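Local coordinates for protein LbaCas13a H328A (C2c2) (Lachnospiraceae bacterium NK4A179, PDB 5WLH) that binds a CRISPR guide RNA and probably uses it to recognise target RNA, as an A-cleaving Cas13a effector nuclease, at residues 594-598 with 618-624; 598-602 with 904-909; 161-166 with 202-208; 66-71 with 101-105. One frame throughout, in Å; residues are numbered along the deposited sequence.

Contact 1: 594-598 with 618-624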
loop_
_atom_site.group_PDB
_atom_site.type_symbol
_atom_site.label_atom_id
_atom_site.label_comp_id
_atom_site.label_asym_id
_atom_site.label_seq_id
_atom_site.Cartn_x
_atom_site.Cartn_y
_atom_site.Cartn_z
ATOM N N ASP A 594 -2.956 2.908 -33.502
ATOM C CA ASP A 594 -4.146 3.417 -32.838
ATOM C C ASP A 594 -4.302 2.818 -31.443
ATOM O O ASP A 594 -4.609 3.537 -30.488
ATOM C CB ASP A 594 -5.371 3.144 -33.693
ATOM C CG ASP A 594 -5.655 4.280 -34.659
ATOM O OD1 ASP A 594 -4.896 5.278 -34.675
ATOM O OD2 ASP A 594 -6.642 4.173 -35.392
ATOM N N LEU A 595 -4.082 1.512 -31.305
ATOM C CA LEU A 595 -4.137 0.900 -29.978
ATOM C C LEU A 595 -3.076 1.486 -29.051
ATOM O O LEU A 595 -3.350 1.759 -27.873
ATOM C CB LEU A 595 -3.958 -0.610 -30.099
ATOM C CG LEU A 595 -5.097 -1.336 -30.814
ATOM C CD1 LEU A 595 -4.688 -2.788 -30.966
ATOM C CD2 LEU A 595 -6.414 -1.224 -30.061
ATOM N N LYS A 596 -1.858 1.670 -29.564
ATOM C CA LYS A 596 -0.804 2.343 -28.818
ATOM C C LYS A 596 -1.240 3.736 -28.383
ATOM O O LYS A 596 -0.976 4.148 -27.251
ATOM C CB LYS A 596 0.459 2.428 -29.680
ATOM C CG LYS A 596 1.626 3.148 -29.043
ATOM C CD LYS A 596 2.726 3.421 -30.070
ATOM C CE LYS A 596 2.353 4.540 -31.036
ATOM N NZ LYS A 596 2.336 5.905 -30.415
ATOM N N ASP A 597 -1.907 4.477 -29.276
ATOM C CA ASP A 597 -2.377 5.818 -28.943
ATOM C C ASP A 597 -3.468 5.799 -27.877
ATOM O O ASP A 597 -3.542 6.715 -27.055
ATOM C CB ASP A 597 -2.924 6.517 -30.185
ATOM C CG ASP A 597 -1.842 6.944 -31.141
ATOM O OD1 ASP A 597 -0.655 6.929 -30.750
ATOM O OD2 ASP A 597 -2.188 7.288 -32.296
ATOM N N VAL A 598 -4.379 4.820 -27.922
ATOM C CA VAL A 598 -5.378 4.734 -26.860
ATOM C C VAL A 598 -4.691 4.583 -25.516
ATOM O O VAL A 598 -5.001 5.297 -24.556
ATOM C CB VAL A 598 -6.353 3.571 -27.099
ATOM C CG1 VAL A 598 -7.339 3.522 -25.937
ATOM C CG2 VAL A 598 -7.082 3.750 -28.419
ATOM N N LYS A 618 -7.573 10.972 -30.553
ATOM C CA LYS A 618 -7.036 11.138 -31.902
ATOM C C LYS A 618 -7.105 9.863 -32.728
ATOM O O LYS A 618 -7.015 9.934 -33.961
ATOM C CB LYS A 618 -5.577 11.600 -31.842
ATOM C CG LYS A 618 -4.587 10.458 -31.604
ATOM C CD LYS A 618 -3.205 10.962 -31.208
ATOM C CE LYS A 618 -2.437 11.500 -32.403
ATOM N NZ LYS A 618 -1.583 10.461 -33.047
ATOM N N TRP A 619 -7.236 8.706 -32.082
ATOM C CA TRP A 619 -7.265 7.433 -32.783
ATOM C C TRP A 619 -8.585 7.270 -33.528
ATOM O O TRP A 619 -9.475 8.126 -33.493
ATOM C CB TRP A 619 -7.073 6.277 -31.800
ATOM C CG TRP A 619 -8.106 6.268 -30.713
ATOM C CD1 TRP A 619 -9.318 5.633 -30.732
ATOM C CD2 TRP A 619 -8.020 6.926 -29.445
ATOM N NE1 TRP A 619 -9.997 5.868 -29.556
ATOM C CE2 TRP A 619 -9.222 6.662 -28.753
ATOM C CE3 TRP A 619 -7.043 7.718 -28.824
ATOM C CZ2 TRP A 619 -9.468 7.144 -27.464
ATOM C CZ3 TRP A 619 -7.298 8.203 -27.547
ATOM C CH2 TRP A 619 -8.500 7.915 -26.883
ATOM N N ASN A 620 -8.717 6.126 -34.181
ATOM C CA ASN A 620 -9.933 5.774 -34.903
ATOM C C ASN A 620 -10.973 5.319 -33.887
ATOM O O ASN A 620 -11.074 4.137 -33.559
ATOM C CB ASN A 620 -9.642 4.693 -35.930
ATOM C CG ASN A 620 -10.783 4.486 -36.881
ATOM O OD1 ASN A 620 -11.939 4.723 -36.529
ATOM N ND2 ASN A 620 -10.472 4.040 -38.097
ATOM N N LYS A 621 -11.759 6.273 -33.383
ATOM C CA LYS A 621 -12.748 5.938 -32.363
ATOM C C LYS A 621 -13.804 5.000 -32.909
ATOM O O LYS A 621 -14.331 4.164 -32.170
ATOM C CB LYS A 621 -13.421 7.203 -31.821
ATOM C CG LYS A 621 -12.468 8.234 -31.234
ATOM C CD LYS A 621 -13.257 9.450 -30.752
ATOM C CE LYS A 621 -14.439 9.749 -31.679
ATOM N NZ LYS A 621 -14.573 11.201 -31.970
ATOM N N GLU A 622 -14.131 5.120 -34.196
ATOM C CA GLU A 622 -15.116 4.216 -34.770
ATOM C C GLU A 622 -14.604 2.784 -34.762
ATOM O O GLU A 622 -15.361 1.848 -34.492
ATOM C CB GLU A 622 -15.474 4.661 -36.192
ATOM C CG GLU A 622 -16.264 5.971 -36.229
ATOM C CD GLU A 622 -15.402 7.206 -35.983
ATOM O OE1 GLU A 622 -14.225 7.224 -36.409
ATOM O OE2 GLU A 622 -15.903 8.161 -35.356
ATOM N N LEU A 623 -13.315 2.596 -35.050
ATOM C CA LEU A 623 -12.750 1.251 -35.032
ATOM C C LEU A 623 -12.800 0.656 -33.627
ATOM O O LEU A 623 -13.329 -0.444 -33.426
ATOM C CB LEU A 623 -11.319 1.285 -35.563
ATOM C CG LEU A 623 -10.463 0.026 -35.367
ATOM C CD1 LEU A 623 -11.086 -1.215 -36.009
ATOM C CD2 LEU A 623 -9.054 0.279 -35.884
ATOM N N ILE A 624 -12.273 1.384 -32.638
ATOM C CA ILE A 624 -12.249 0.877 -31.266
ATOM C C ILE A 624 -13.665 0.602 -30.772
ATOM O O ILE A 624 -13.937 -0.438 -30.161
ATOM C CB ILE A 624 -11.505 1.865 -30.342
ATOM C CG1 ILE A 624 -10.105 2.163 -30.879
ATOM C CG2 ILE A 624 -11.423 1.303 -28.912
ATOM C CD1 ILE A 624 -9.197 0.942 -30.969
#
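A single methyl takes the place of a stacking partner on Trp619: CG2 of Val598 stands 3.4 Å from the centroid of the five-membered ring and only 8° off its normal. This is a CH-pi contact, and beta-branched Val598 suits it, since with CG1 anti to the backbone N (chi1 179°) the other methyl is directed at the indole. Next to the ring, the carboxylate of Asp594 takes the backbone N-H of Asn620 in a weak bond (OD2 to N, 3.1 Å). Asn620 is the N-cap of the helix that follows, its OD1 accepting from Leu623 N at 2.9 Å with the donor well above the amide plane. The buried carboxylate of Asp597 lies between two lysines, OD2 making a weak, 3.3 Å salt bridge to Lys618 NZ and OD1 reaching Lys596 NZ at 3.2 Å. Leu595 CD2 meets Ile624 CD1 at 3.6 Å. The contact joins helix 588-602 to the start of helix 621-632, with helix 901-911 packed against Leu595, Val598 and Ile624, and Gln904 receiving the indole N-H of Trp619.

Contact 2: 598-602 with 904-909; sequences VIYSM and QKWYIV
Met602 lays its terminal methyl over the face of Trp906 in a CH-pi contact, CE lying 3.4 Å from the centroid of the six-membered ring and 17° off the normal; SD, further out above the same face, makes it a Met-aromatic pair. The extended chain, CG anti to the backbone N (chi1 -152°), carries the sulfur past Val909, where SD meets CG2 at 3.6 Å. An alanine in place of Trp906 would probably open a gap under this methyl and let the end of Met602 turn. Alongside, CG1 of Val598 wedges against Ile908 CB at 3.6 Å, and Ile599 CG1 touches Ile908 CG2. Segments 598-602 and 904-909 cross at -110°, their axes 8.8 Å apart. Further out, the aliphatic part of Lys905 lies against Ser601, whose OG is turned back to donate to Val598 O at 2.6 Å, while NZ runs on to Asp605 and Glu902. Helix 486-517 touches Met602 and Trp906; helix 960-974 covers Trp906. With no hydrogen bond between them, the segments are joined by apolar packing and the Met-aromatic contact, and the lysine takes its charge to carboxylates beyond.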
loop_
_atom_site.group_PDB
_atom_site.type_symbol
_atom_site.label_atom_id
_atom_site.label_comp_id
_atom_site.label_asym_id
_atom_site.label_seq_id
_atom_site.Cartn_x
_atom_site.Cartn_y
_atom_site.Cartn_z
ATOM N N VAL A 598 -4.379 4.820 -27.922
ATOM C CA VAL A 598 -5.378 4.734 -26.860
ATOM C C VAL A 598 -4.691 4.583 -25.516
ATOM O O VAL A 598 -5.001 5.297 -24.556
ATOM C CB VAL A 598 -6.353 3.571 -27.099
ATOM C CG1 VAL A 598 -7.339 3.522 -25.937
ATOM C CG2 VAL A 598 -7.082 3.750 -28.419
ATOM N N ILE A 599 -3.746 3.646 -25.435
ATOM C CA ILE A 599 -3.093 3.366 -24.159
ATOM C C ILE A 599 -2.317 4.586 -23.702
ATOM O O ILE A 599 -2.408 4.999 -22.541
ATOM C CB ILE A 599 -2.181 2.132 -24.275
ATOM C CG1 ILE A 599 -3.010 0.885 -24.561
ATOM C CG2 ILE A 599 -1.328 1.919 -22.984
ATOM C CD1 ILE A 599 -2.157 -0.302 -25.000
ATOM N N TYR A 600 -1.546 5.182 -24.623
ATOM C CA TYR A 600 -0.764 6.362 -24.290
ATOM C C TYR A 600 -1.653 7.476 -23.751
ATOM O O TYR A 600 -1.251 8.209 -22.847
ATOM C CB TYR A 600 0.014 6.855 -25.513
ATOM C CG TYR A 600 0.748 8.130 -25.214
ATOM C CD1 TYR A 600 1.904 8.114 -24.448
ATOM C CD2 TYR A 600 0.253 9.356 -25.649
ATOM C CE1 TYR A 600 2.563 9.281 -24.134
ATOM C CE2 TYR A 600 0.904 10.526 -25.356
ATOM C CZ TYR A 600 2.052 10.486 -24.595
ATOM O OH TYR A 600 2.678 11.653 -24.296
ATOM N N SER A 601 -2.861 7.624 -24.300
ATOM C CA SER A 601 -3.722 8.718 -23.879
ATOM C C SER A 601 -4.137 8.585 -22.424
ATOM O O SER A 601 -4.545 9.576 -21.820
ATOM C CB SER A 601 -4.961 8.817 -24.768
ATOM O OG SER A 601 -5.864 7.762 -24.542
ATOM N N MET A 602 -4.013 7.393 -21.848
ATOM C CA MET A 602 -4.303 7.216 -20.438
ATOM C C MET A 602 -3.087 7.465 -19.557
ATOM O O MET A 602 -3.239 7.604 -18.340
ATOM C CB MET A 602 -4.845 5.802 -20.180
ATOM C CG MET A 602 -5.773 5.738 -18.977
ATOM S SD MET A 602 -6.706 4.203 -18.924
ATOM C CE MET A 602 -8.124 4.770 -17.999
ATOM N N GLN A 904 -13.392 4.218 -24.108
ATOM C CA GLN A 904 -12.514 3.445 -24.982
ATOM C C GLN A 904 -11.135 3.223 -24.357
ATOM O O GLN A 904 -10.530 2.157 -24.533
ATOM C CB GLN A 904 -12.414 4.128 -26.342
ATOM C CG GLN A 904 -13.773 4.091 -27.072
ATOM C CD GLN A 904 -13.716 4.749 -28.449
ATOM O OE1 GLN A 904 -12.643 5.066 -28.954
ATOM N NE2 GLN A 904 -14.879 4.993 -29.030
ATOM N N LYS A 905 -10.618 4.212 -23.631
ATOM C CA LYS A 905 -9.344 4.024 -22.945
ATOM C C LYS A 905 -9.435 2.927 -21.891
ATOM O O LYS A 905 -8.553 2.063 -21.806
ATOM C CB LYS A 905 -8.891 5.319 -22.276
ATOM C CG LYS A 905 -8.586 6.478 -23.193
ATOM C CD LYS A 905 -8.118 7.619 -22.285
ATOM C CE LYS A 905 -8.342 8.959 -22.903
ATOM N NZ LYS A 905 -8.046 10.007 -21.897
ATOM N N TRP A 906 -10.454 2.987 -21.028
ATOM C CA TRP A 906 -10.601 1.944 -20.012
ATOM C C TRP A 906 -10.708 0.579 -20.665
ATOM O O TRP A 906 -10.166 -0.412 -20.165
ATOM C CB TRP A 906 -11.837 2.193 -19.152
ATOM C CG TRP A 906 -11.671 3.308 -18.212
ATOM C CD1 TRP A 906 -12.131 4.583 -18.367
ATOM C CD2 TRP A 906 -10.984 3.276 -16.957
ATOM N NE1 TRP A 906 -11.777 5.348 -17.280
ATOM C CE2 TRP A 906 -11.077 4.567 -16.398
ATOM C CE3 TRP A 906 -10.304 2.280 -16.251
ATOM C CZ2 TRP A 906 -10.505 4.893 -15.171
ATOM C CZ3 TRP A 906 -9.746 2.602 -15.026
ATOM C CH2 TRP A 906 -9.851 3.896 -14.499
ATOM N N TYR A 907 -11.427 0.515 -21.779
ATOM C CA TYR A 907 -11.553 -0.719 -22.531
ATOM C C TYR A 907 -10.200 -1.250 -22.968
ATOM O O TYR A 907 -9.820 -2.373 -22.614
ATOM C CB TYR A 907 -12.450 -0.474 -23.740
ATOM C CG TYR A 907 -12.509 -1.629 -24.700
ATOM C CD1 TYR A 907 -12.657 -2.940 -24.247
ATOM C CD2 TYR A 907 -12.462 -1.403 -26.074
ATOM C CE1 TYR A 907 -12.721 -4.000 -25.149
ATOM C CE2 TYR A 907 -12.530 -2.442 -26.973
ATOM C CZ TYR A 907 -12.674 -3.740 -26.513
ATOM O OH TYR A 907 -12.748 -4.777 -27.424
ATOM N N ILE A 908 -9.468 -0.472 -23.770
ATOM C CA ILE A 908 -8.226 -0.989 -24.339
ATOM C C ILE A 908 -7.197 -1.267 -23.247
ATOM O O ILE A 908 -6.506 -2.286 -23.283
ATOM C CB ILE A 908 -7.681 -0.026 -25.407
ATOM C CG1 ILE A 908 -8.659 0.031 -26.589
ATOM C CG2 ILE A 908 -6.286 -0.457 -25.879
ATOM C CD1 ILE A 908 -8.880 -1.359 -27.259
ATOM N N VAL A 909 -7.069 -0.374 -22.260
ATOM C CA VAL A 909 -6.066 -0.609 -21.220
ATOM C C VAL A 909 -6.388 -1.887 -20.450
ATOM O O VAL A 909 -5.526 -2.758 -20.292
ATOM C CB VAL A 909 -5.936 0.612 -20.290
ATOM C CG1 VAL A 909 -5.105 0.257 -19.047
ATOM C CG2 VAL A 909 -5.250 1.734 -21.034
#

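Contact 3: 161-166 with 202-208; sequences FINRIK and LLMNAFD
Ile162 packs closely on Ala206, its CG1 lying 3.7 Å from CB; the small alanine lets the CA atoms of Ile162 and Ala206 come within 4.9 Å. Leu202 slides past Ile162 in the opposite direction, CD1 against CG1 at 3.6 Å, and places its other methyl, CD2, 3.7 Å from Ile165 CD1. Leu203 CD2 reaches CG2 of the same isoleucine, so branched side chains fill this apolar side. Towards solvent the contact is sparser and polar. Lys166, bent at chi3 (-64°), brings NZ to Ala206 O at 3.3 Å, almost straight on to the carbonyl (C=O...N 177°), with a long salt bridge to Asp208 OD2 at 3.8 Å. That carbonyl lies in the last turn, ended by a Schellman motif with Asp208 as C-prime residue; a positive charge there is likely to be favourable. With a methionine in place of Lys166, the Ala206 carbonyl and Asp208 would probably lose their positively charged partner. Segments 161-166 and 202-206 cross at -72°; helix 218-230 covers Phe161 and Leu202, while helix 175-185 lies against Leu203.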
loop_
_atom_site.group_PDB
_atom_site.type_symbol
_atom_site.label_atom_id
_atom_site.label_comp_id
_atom_site.label_asym_id
_atom_site.label_seq_id
_atom_site.Cartn_x
_atom_site.Cartn_y
_atom_site.Cartn_z
ATOM N N PHE A 161 2.187 0.250 50.809
ATOM C CA PHE A 161 2.467 -0.410 49.539
ATOM C C PHE A 161 3.282 -1.680 49.752
ATOM O O PHE A 161 3.010 -2.717 49.134
ATOM C CB PHE A 161 3.191 0.559 48.591
ATOM C CG PHE A 161 2.263 1.348 47.684
ATOM C CD1 PHE A 161 1.264 2.151 48.210
ATOM C CD2 PHE A 161 2.415 1.296 46.301
ATOM C CE1 PHE A 161 0.416 2.886 47.372
ATOM C CE2 PHE A 161 1.578 2.022 45.464
ATOM C CZ PHE A 161 0.585 2.819 45.996
ATOM N N ILE A 162 4.281 -1.627 50.639
ATOM C CA ILE A 162 5.081 -2.814 50.925
ATOM C C ILE A 162 4.200 -3.912 51.510
ATOM O O ILE A 162 4.322 -5.088 51.151
ATOM C CB ILE A 162 6.253 -2.453 51.859
ATOM C CG1 ILE A 162 7.377 -1.772 51.069
ATOM C CG2 ILE A 162 6.771 -3.695 52.620
ATOM C CD1 ILE A 162 8.503 -1.233 51.924
ATOM N N ASN A 163 3.277 -3.535 52.397
ATOM C CA ASN A 163 2.374 -4.515 52.992
ATOM C C ASN A 163 1.438 -5.114 51.951
ATOM O O ASN A 163 1.223 -6.328 51.931
ATOM C CB ASN A 163 1.570 -3.874 54.124
ATOM C CG ASN A 163 2.417 -3.559 55.334
ATOM O OD1 ASN A 163 3.490 -4.139 55.530
ATOM N ND2 ASN A 163 1.941 -2.632 56.160
ATOM N N ARG A 164 0.869 -4.283 51.078
ATOM C CA ARG A 164 -0.020 -4.820 50.055
ATOM C C ARG A 164 0.748 -5.687 49.063
ATOM O O ARG A 164 0.234 -6.713 48.598
ATOM C CB ARG A 164 -0.748 -3.677 49.346
ATOM C CG ARG A 164 -1.692 -2.887 50.244
ATOM C CD ARG A 164 -2.782 -3.768 50.852
ATOM N NE ARG A 164 -3.792 -4.145 49.868
ATOM C CZ ARG A 164 -5.078 -3.804 49.933
ATOM N NH1 ARG A 164 -5.918 -4.200 48.982
ATOM N NH2 ARG A 164 -5.529 -3.068 50.945
ATOM N N ILE A 165 1.995 -5.313 48.762
ATOM C CA ILE A 165 2.788 -6.040 47.772
ATOM C C ILE A 165 3.173 -7.426 48.288
ATOM O O ILE A 165 3.156 -8.406 47.532
ATOM C CB ILE A 165 4.028 -5.213 47.379
ATOM C CG1 ILE A 165 3.632 -4.075 46.435
ATOM C CG2 ILE A 165 5.092 -6.083 46.726
ATOM C CD1 ILE A 165 4.715 -3.020 46.289
ATOM N N LYS A 166 3.534 -7.539 49.562
ATOM C CA LYS A 166 3.978 -8.824 50.092
ATOM C C LYS A 166 2.869 -9.600 50.794
ATOM O O LYS A 166 3.119 -10.712 51.275
ATOM C CB LYS A 166 5.164 -8.624 51.046
ATOM C CG LYS A 166 4.798 -8.134 52.434
ATOM C CD LYS A 166 6.050 -7.783 53.235
ATOM C CE LYS A 166 6.923 -9.003 53.473
ATOM N NZ LYS A 166 8.239 -8.632 54.064
ATOM N N LEU A 202 11.303 0.456 46.052
ATOM C CA LEU A 202 10.196 -0.021 46.867
ATOM C C LEU A 202 10.203 -1.541 46.979
ATOM O O LEU A 202 10.020 -2.088 48.073
ATOM C CB LEU A 202 8.885 0.466 46.260
ATOM C CG LEU A 202 7.589 -0.156 46.759
ATOM C CD1 LEU A 202 7.352 0.293 48.151
ATOM C CD2 LEU A 202 6.436 0.283 45.862
ATOM N N LEU A 203 10.417 -2.242 45.864
ATOM C CA LEU A 203 10.388 -3.703 45.897
ATOM C C LEU A 203 11.572 -4.268 46.669
ATOM O O LEU A 203 11.446 -5.293 47.351
ATOM C CB LEU A 203 10.371 -4.264 44.477
ATOM C CG LEU A 203 9.037 -4.053 43.762
ATOM C CD1 LEU A 203 9.183 -4.358 42.276
ATOM C CD2 LEU A 203 7.975 -4.937 44.404
ATOM N N MET A 204 12.741 -3.637 46.551
ATOM C CA MET A 204 13.886 -4.101 47.332
ATOM C C MET A 204 13.652 -3.896 48.823
ATOM O O MET A 204 13.994 -4.767 49.636
ATOM C CB MET A 204 15.163 -3.399 46.868
ATOM C CG MET A 204 15.568 -3.755 45.428
ATOM S SD MET A 204 16.227 -5.422 45.193
ATOM C CE MET A 204 17.890 -5.233 45.858
ATOM N N ASN A 205 13.065 -2.757 49.200
ATOM C CA ASN A 205 12.691 -2.544 50.591
ATOM C C ASN A 205 11.617 -3.535 51.026
ATOM O O ASN A 205 11.657 -4.053 52.149
ATOM C CB ASN A 205 12.209 -1.105 50.803
ATOM C CG ASN A 205 13.311 -0.068 50.550
ATOM O OD1 ASN A 205 14.496 -0.406 50.512
ATOM N ND2 ASN A 205 12.917 1.197 50.366
ATOM N N ALA A 206 10.644 -3.810 50.149
ATOM C CA ALA A 206 9.572 -4.736 50.507
ATOM C C ALA A 206 10.116 -6.119 50.822
ATOM O O ALA A 206 9.633 -6.794 51.739
ATOM C CB ALA A 206 8.546 -4.826 49.380
ATOM N N PHE A 207 11.109 -6.570 50.063
ATOM C CA PHE A 207 11.642 -7.910 50.231
ATOM C C PHE A 207 12.932 -7.929 51.041
ATOM O O PHE A 207 13.667 -8.922 51.002
ATOM C CB PHE A 207 11.811 -8.560 48.861
ATOM C CG PHE A 207 10.493 -8.821 48.185
ATOM C CD1 PHE A 207 9.626 -9.777 48.698
ATOM C CD2 PHE A 207 10.093 -8.087 47.078
ATOM C CE1 PHE A 207 8.405 -10.017 48.102
ATOM C CE2 PHE A 207 8.871 -8.326 46.475
ATOM C CZ PHE A 207 8.025 -9.294 46.992
ATOM N N ASP A 208 13.193 -6.855 51.789
ATOM C CA ASP A 208 14.313 -6.759 52.732
ATOM C C ASP A 208 15.647 -7.109 52.075
ATOM O O ASP A 208 16.465 -7.849 52.627
ATOM C CB ASP A 208 14.060 -7.633 53.961
ATOM C CG ASP A 208 12.791 -7.247 54.691
ATOM O OD1 ASP A 208 12.679 -6.070 55.094
ATOM O OD2 ASP A 208 11.905 -8.116 54.860
#

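Contact 4: 66-71 with 101-105; sequences GKLYRI and LVLSD
Arg70 spreads its flat guanidinium over the methyls of Val102, with CG1 3.5 Å from NH1 and displaced toward the rim of the group. Stacked in this way, the arginine offers the valine the flat face of its pi system yet keeps N-H groups for bonds: NH1 donates in the guanidinium plane to Tyr69 O at 2.9 Å, arriving from above the carbonyl plane, and NE bonds Asn96 O. The bend at chi2 (-82°) folds the chain back far enough for that bond to its neighbour's carbonyl, which fixes the rotation of the group. Ile71 CG1 meets Leu101 CD2 at 3.5 Å, and Tyr69 leans its ring on Leu103 while its hydroxyl bonds Asp229 and Phe230 packs on it edge-to-face. The loop here begins with a type I beta turn, Gly66 to Tyr69, and faces the N-terminal end of helix 103-107, where Val102 is the N-cap residue. Valine has no side-chain acceptor for the first turn, and water does part of that work: one water accepts from Leu103 N at 2.9 Å and donates to Tyr69 O and Leu101 O, while a second accepts from Ser104 N and donates to Tyr69 O. A third water accepts from Ile71 N and donates to Leu101 O, its oxygen 2.7 Å from that carbonyl oxygen. Lys67 runs its methylenes over Ser104, CG to CB 3.6 Å, the small serine fitting beneath the chain.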
loop_
_atom_site.group_PDB
_atom_site.type_symbol
_atom_site.label_atom_id
_atom_site.label_comp_id
_atom_site.label_asym_id
_atom_site.label_seq_id
_atom_site.Cartn_x
_atom_site.Cartn_y
_atom_site.Cartn_z
ATOM N N GLY A 66 -10.201 2.370 35.359
ATOM C CA GLY A 66 -9.815 2.630 36.739
ATOM C C GLY A 66 -9.694 1.374 37.583
ATOM O O GLY A 66 -8.668 1.140 38.224
ATOM N N LYS A 67 -10.736 0.547 37.597
ATOM C CA LYS A 67 -10.777 -0.521 38.588
ATOM C C LYS A 67 -10.021 -1.772 38.155
ATOM O O LYS A 67 -9.760 -2.643 38.994
ATOM C CB LYS A 67 -12.232 -0.859 38.939
ATOM C CG LYS A 67 -12.782 -0.047 40.126
ATOM C CD LYS A 67 -12.317 1.412 40.074
ATOM C CE LYS A 67 -12.635 2.180 41.339
ATOM N NZ LYS A 67 -12.549 3.647 41.099
ATOM N N LEU A 68 -9.640 -1.877 36.886
ATOM C CA LEU A 68 -8.736 -2.932 36.452
ATOM C C LEU A 68 -7.269 -2.510 36.530
ATOM O O LEU A 68 -6.396 -3.265 36.095
ATOM C CB LEU A 68 -9.086 -3.370 35.029
ATOM C CG LEU A 68 -10.294 -4.305 34.897
ATOM C CD1 LEU A 68 -10.589 -4.597 33.432
ATOM C CD2 LEU A 68 -10.075 -5.599 35.674
ATOM N N TYR A 69 -6.985 -1.330 37.080
ATOM C CA TYR A 69 -5.620 -0.818 37.124
ATOM C C TYR A 69 -4.732 -1.724 37.969
ATOM O O TYR A 69 -5.054 -2.030 39.121
ATOM C CB TYR A 69 -5.621 0.605 37.685
ATOM C CG TYR A 69 -4.288 1.307 37.618
ATOM C CD1 TYR A 69 -3.298 1.051 38.562
ATOM C CD2 TYR A 69 -4.018 2.230 36.617
ATOM C CE1 TYR A 69 -2.080 1.688 38.502
ATOM C CE2 TYR A 69 -2.804 2.881 36.556
ATOM C CZ TYR A 69 -1.837 2.605 37.498
ATOM O OH TYR A 69 -0.621 3.249 37.435
ATOM N N ARG A 70 -3.618 -2.162 37.381
ATOM C CA ARG A 70 -2.600 -2.941 38.072
ATOM C C ARG A 70 -1.223 -2.455 37.653
ATOM O O ARG A 70 -1.009 -2.114 36.487
ATOM C CB ARG A 70 -2.720 -4.447 37.780
ATOM C CG ARG A 70 -4.073 -5.048 38.142
ATOM C CD ARG A 70 -4.139 -5.362 39.626
ATOM N NE ARG A 70 -5.349 -6.086 40.004
ATOM C CZ ARG A 70 -6.548 -5.524 40.139
ATOM N NH1 ARG A 70 -6.704 -4.226 39.903
ATOM N NH2 ARG A 70 -7.593 -6.263 40.504
ATOM N N ILE A 71 -0.295 -2.440 38.616
ATOM C CA ILE A 71 1.076 -2.013 38.342
ATOM C C ILE A 71 1.717 -2.909 37.289
ATOM O O ILE A 71 2.469 -2.438 36.424
ATOM C CB ILE A 71 1.893 -2.002 39.650
ATOM C CG1 ILE A 71 1.300 -1.005 40.648
ATOM C CG2 ILE A 71 3.363 -1.709 39.377
ATOM C CD1 ILE A 71 1.184 0.386 40.118
ATOM N N LEU A 101 -1.681 -5.435 45.704
ATOM C CA LEU A 101 -1.589 -4.036 45.283
ATOM C C LEU A 101 -2.694 -3.764 44.265
ATOM O O LEU A 101 -2.485 -3.717 43.050
ATOM C CB LEU A 101 -0.208 -3.729 44.723
ATOM C CG LEU A 101 0.117 -2.247 44.553
ATOM C CD1 LEU A 101 -0.039 -1.498 45.868
ATOM C CD2 LEU A 101 1.521 -2.075 44.007
ATOM N N VAL A 102 -3.900 -3.583 44.788
ATOM C CA VAL A 102 -5.082 -3.276 43.995
ATOM C C VAL A 102 -5.522 -1.876 44.397
ATOM O O VAL A 102 -6.174 -1.686 45.432
ATOM C CB VAL A 102 -6.194 -4.304 44.208
ATOM C CG1 VAL A 102 -7.413 -3.955 43.359
ATOM C CG2 VAL A 102 -5.673 -5.683 43.880
ATOM N N LEU A 103 -5.155 -0.890 43.574
ATOM C CA LEU A 103 -5.361 0.507 43.940
ATOM C C LEU A 103 -6.834 0.825 44.141
ATOM O O LEU A 103 -7.187 1.622 45.016
ATOM C CB LEU A 103 -4.768 1.417 42.865
ATOM C CG LEU A 103 -3.390 2.005 43.144
ATOM C CD1 LEU A 103 -3.210 3.275 42.334
ATOM C CD2 LEU A 103 -3.220 2.279 44.635
ATOM N N SER A 104 -7.708 0.224 43.327
ATOM C CA SER A 104 -9.136 0.504 43.441
ATOM C C SER A 104 -9.665 0.092 44.806
ATOM O O SER A 104 -10.493 0.796 45.394
ATOM C CB SER A 104 -9.912 -0.209 42.333
ATOM O OG SER A 104 -9.584 -1.588 42.288
ATOM N N ASP A 105 -9.194 -1.044 45.328
ATOM C CA ASP A 105 -9.599 -1.459 46.667
ATOM C C ASP A 105 -8.996 -0.551 47.733
ATOM O O ASP A 105 -9.688 -0.141 48.671
ATOM C CB ASP A 105 -9.197 -2.914 46.912
ATOM C CG ASP A 105 -9.881 -3.877 45.956
ATOM O OD1 ASP A 105 -10.888 -3.483 45.331
ATOM O OD2 ASP A 105 -9.407 -5.026 45.823
HETATM O O HOH W 1 -10.656 3.504 43.931
HETATM O O HOH W 2 -3.383 -1.603 41.353
HETATM O O HOH W 3 -7.119 -1.091 40.849
HETATM O O HOH W 4 -0.792 -4.006 40.938
#

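In the fold
Contacts 1 and 2 form one buried cluster: both use helix 588-602, share Val598, and touch again where the Trp619 ring lies against Ser601. That helix runs straight into an Arg-Asn-x-x-x-His sequence, consistent with a HEPN nuclease motif. Contacts 3 and 4 lie across the chain's centre, in an N-terminal helical region that probably belongs to the crRNA-recognition lobe; Phe161 and Ile165 of contact 3 pack on Leu101 of contact 4. Chemistry follows place: contact 2 meets through apolar groups, contact 1 adds charges along one side, and contact 3 is partly buried with a lysine at its margin. Contact 4, buried but made by a loop, relies on bridging waters.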